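Local coordinates for flagellar brake protein YcgR (Klebsiella pneumoniae, PDB 5KEC) that probably activates transcription of type 3 fimbriae genes in response to the second messenger c-di-GMP, which it binds, at residues D138-S143 and A148-T153. Residues are numbered along the deposited sequence; the frame is centred on the assembly and turned at random.
Sequences DIKDIS and ALMTKT
Lys140 lies across Met150 on one face of a beta hairpin, and its side chain shows how a charged residue can pack through its methylene groups. Lys140 CB comes within 3.8 Å of Ala148 O; CG presses on Met150 CB at 3.4 Å, a tight approach; CD stays near Met150 CB and SD; CE just grazes Met150 SD. Bends at chi2 (-54°) and chi3 (-69°) lay the methylenes along the thioether, and the last step from CE leads NZ away from Met150 SD. Beneath these side chains the antiparallel strands 134-142 and 146-151 are joined by backbone bonds. Asp138 and Met150 form a hydrogen-bonded pair, Asp138 N giving to Met150 O at 2.9 Å and Met150 N to Asp138 O at 2.8 Å. On the other face Ile139 and Leu149 run side by side, Ile139 CG1 meeting Leu149 CD2 at 3.7 Å. Nearer the turn, Lys140 and Asp141 together face Ala148, consistent with a classic beta bulge: Lys140 N reaches Ala148 O at 2.8 Å, and Ala148 N gives to Asp141 O at 3.1 Å, from above the carbonyl plane. Ala148 N also makes a weak, bent bond (124°) to Asp141 OD1. Asp141 and Ser143 contact c-di-GMP in ligand-bound MrkH; in this ligand-free chain the Asp141 carboxylate is probably positioned mainly by its Arg116 salt bridge, with the weak backbone N-H a lesser hold.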
ATOM      1  N   ASP B 138      -2.892   7.897  19.028  1.00 23.04           N
ATOM      2  CA  ASP B 138      -1.445   7.908  18.898  1.00 18.86           C
ATOM      3  C   ASP B 138      -1.093   7.366  17.525  1.00 17.22           C
ATOM      4  O   ASP B 138      -1.597   6.318  17.117  1.00 21.72           O
ATOM      5  CB  ASP B 138      -0.790   7.027  19.964  1.00 30.69           C
ATOM      6  CG  ASP B 138      -0.703   7.706  21.315  1.00 50.97           C
ATOM      7  OD1 ASP B 138      -1.544   8.586  21.604  1.00 69.56           O
ATOM      8  OD2 ASP B 138       0.211   7.355  22.092  1.00 53.40           O
ATOM      9  N   ILE B 139      -0.234   8.073  16.805  1.00 18.74           N
ATOM     10  CA  ILE B 139       0.290   7.548  15.548  1.00 20.53           C
ATOM     11  C   ILE B 139       1.511   6.692  15.877  1.00 28.55           C
ATOM     12  O   ILE B 139       2.587   7.219  16.167  1.00 27.91           O
ATOM     13  CB  ILE B 139       0.669   8.680  14.583  1.00 18.80           C
ATOM     14  CG1 ILE B 139      -0.570   9.502  14.238  1.00 15.88           C
ATOM     15  CG2 ILE B 139       1.317   8.118  13.307  1.00 20.01           C
ATOM     16  CD1 ILE B 139      -0.306  10.613  13.251  1.00 20.87           C
ATOM     17  N   LYS B 140       1.337   5.372  15.856  1.00 18.05           N
ATOM     18  CA  LYS B 140       2.378   4.471  16.348  1.00 25.90           C
ATOM     19  C   LYS B 140       3.439   4.201  15.294  1.00 31.19           C
ATOM     20  O   LYS B 140       4.635   4.182  15.590  1.00 44.35           O
ATOM     21  CB  LYS B 140       1.772   3.150  16.837  1.00 29.08           C
ATOM     22  CG  LYS B 140       0.830   3.299  18.012  1.00 26.87           C
ATOM     23  CD  LYS B 140       1.493   4.031  19.166  1.00 33.06           C
ATOM     24  CE  LYS B 140       2.594   3.198  19.811  1.00 34.51           C
ATOM     25  NZ  LYS B 140       3.204   3.905  20.975  1.00 40.13           N
ATOM     26  N   ASP B 141       3.004   3.969  14.065  1.00 32.69           N
ATOM     27  CA  ASP B 141       3.944   3.832  12.964  1.00 32.34           C
ATOM     28  C   ASP B 141       3.380   4.480  11.715  1.00 28.22           C
ATOM     29  O   ASP B 141       2.213   4.873  11.678  1.00 24.47           O
ATOM     30  CB  ASP B 141       4.320   2.368  12.716  1.00 37.87           C
ATOM     31  CG  ASP B 141       3.129   1.509  12.371  1.00 51.84           C
ATOM     32  OD1 ASP B 141       2.201   2.019  11.708  1.00 60.42           O
ATOM     33  OD2 ASP B 141       3.126   0.320  12.759  1.00 55.36           O
ATOM     34  N   ILE B 142       4.211   4.594  10.693  1.00 25.86           N
ATOM     35  CA  ILE B 142       3.834   5.366   9.524  1.00 29.23           C
ATOM     36  C   ILE B 142       4.662   4.966   8.306  1.00 33.09           C
ATOM     37  O   ILE B 142       5.857   4.680   8.414  1.00 39.88           O
ATOM     38  CB  ILE B 142       3.983   6.883   9.812  1.00 36.50           C
ATOM     39  CG1 ILE B 142       3.369   7.725   8.697  1.00 41.07           C
ATOM     40  CG2 ILE B 142       5.444   7.251  10.037  1.00 36.10           C
ATOM     41  CD1 ILE B 142       3.424   9.209   8.979  1.00 45.71           C
ATOM     42  N   SER B 143       4.003   4.907   7.156  1.00 35.24           N
ATOM     43  CA  SER B 143       4.686   4.739   5.883  1.00 33.95           C
ATOM     44  C   SER B 143       4.214   5.892   5.016  1.00 35.04           C
ATOM     45  O   SER B 143       3.607   6.832   5.526  1.00 31.52           O
ATOM     46  CB  SER B 143       4.337   3.395   5.245  1.00 32.86           C
ATOM     47  OG  SER B 143       2.963   3.327   4.911  1.00 25.53           O
ATOM     48  N   ALA B 148      -0.484   3.349  11.547  1.00 27.17           N
ATOM     49  CA  ALA B 148      -1.228   2.653  12.583  1.00 19.98           C
ATOM     50  C   ALA B 148      -1.551   3.641  13.687  1.00 24.50           C
ATOM     51  O   ALA B 148      -0.666   4.340  14.186  1.00 21.98           O
ATOM     52  CB  ALA B 148      -0.418   1.481  13.141  1.00 24.44           C
ATOM     53  N   LEU B 149      -2.825   3.702  14.056  1.00 21.21           N
ATOM     54  CA  LEU B 149      -3.281   4.592  15.112  1.00 27.05           C
ATOM     55  C   LEU B 149      -3.633   3.736  16.301  1.00 26.96           C
ATOM     56  O   LEU B 149      -4.106   2.610  16.139  1.00 30.86           O
ATOM     57  CB  LEU B 149      -4.507   5.380  14.650  1.00 16.38           C
ATOM     58  CG  LEU B 149      -4.347   6.082  13.302  1.00 25.51           C
ATOM     59  CD1 LEU B 149      -5.680   6.621  12.799  1.00 33.13           C
ATOM     60  CD2 LEU B 149      -3.306   7.198  13.394  1.00 29.79           C
ATOM     61  N   MET B 150      -3.398   4.257  17.498  1.00 19.14           N
ATOM     62  CA  MET B 150      -3.647   3.485  18.700  1.00 18.30           C
ATOM     63  C   MET B 150      -4.434   4.274  19.734  1.00 20.94           C
ATOM     64  O   MET B 150      -4.230   5.475  19.914  1.00 21.27           O
ATOM     65  CB  MET B 150      -2.321   3.000  19.289  1.00 26.16           C
ATOM     66  CG  MET B 150      -2.452   2.195  20.564  1.00 26.02           C
ATOM     67  SD  MET B 150      -0.949   1.244  20.902  1.00 42.44           S
ATOM     68  CE  MET B 150      -0.978   0.103  19.518  1.00 35.65           C
ATOM     69  N   THR B 151      -5.349   3.585  20.405  1.00 21.24           N
ATOM     70  CA  THR B 151      -6.116   4.181  21.485  1.00 21.45           C
ATOM     71  C   THR B 151      -6.641   3.084  22.398  1.00 17.37           C
ATOM     72  O   THR B 151      -6.809   1.941  21.976  1.00 24.77           O
ATOM     73  CB  THR B 151      -7.302   5.007  20.949  1.00 19.78           C
ATOM     74  OG1 THR B 151      -8.021   5.563  22.050  1.00 25.37           O
ATOM     75  CG2 THR B 151      -8.245   4.128  20.139  1.00 21.49           C
ATOM     76  N   LYS B 152      -6.910   3.429  23.649  1.00 23.84           N
ATOM     77  CA  LYS B 152      -7.491   2.466  24.576  1.00 27.29           C
ATOM     78  C   LYS B 152      -9.011   2.574  24.586  1.00 30.76           C
ATOM     79  O   LYS B 152      -9.702   1.701  25.118  1.00 34.18           O
ATOM     80  CB  LYS B 152      -6.907   2.651  25.980  1.00 22.55           C
ATOM     81  CG  LYS B 152      -5.390   2.493  26.015  1.00 30.61           C
ATOM     82  CD  LYS B 152      -4.793   2.880  27.363  1.00 43.48           C
ATOM     83  CE  LYS B 152      -5.173   1.888  28.441  1.00 51.11           C
ATOM     84  NZ  LYS B 152      -4.801   0.500  28.059  1.00 61.57           N
ATOM     85  N   THR B 153      -9.528   3.637  23.976  1.00 27.56           N
ATOM     86  CA  THR B 153     -10.968   3.890  23.970  1.00 22.86           C
ATOM     87  C   THR B 153     -11.496   4.201  22.572  1.00 29.82           C
ATOM     88  O   THR B 153     -11.940   5.315  22.301  1.00 32.03           O
ATOM     89  CB  THR B 153     -11.336   5.056  24.903  1.00 34.43           C
ATOM     90  OG1 THR B 153     -10.528   6.197  24.585  1.00 42.49           O
ATOM     91  CG2 THR B 153     -11.104   4.675  26.356  1.00 38.53           C
TER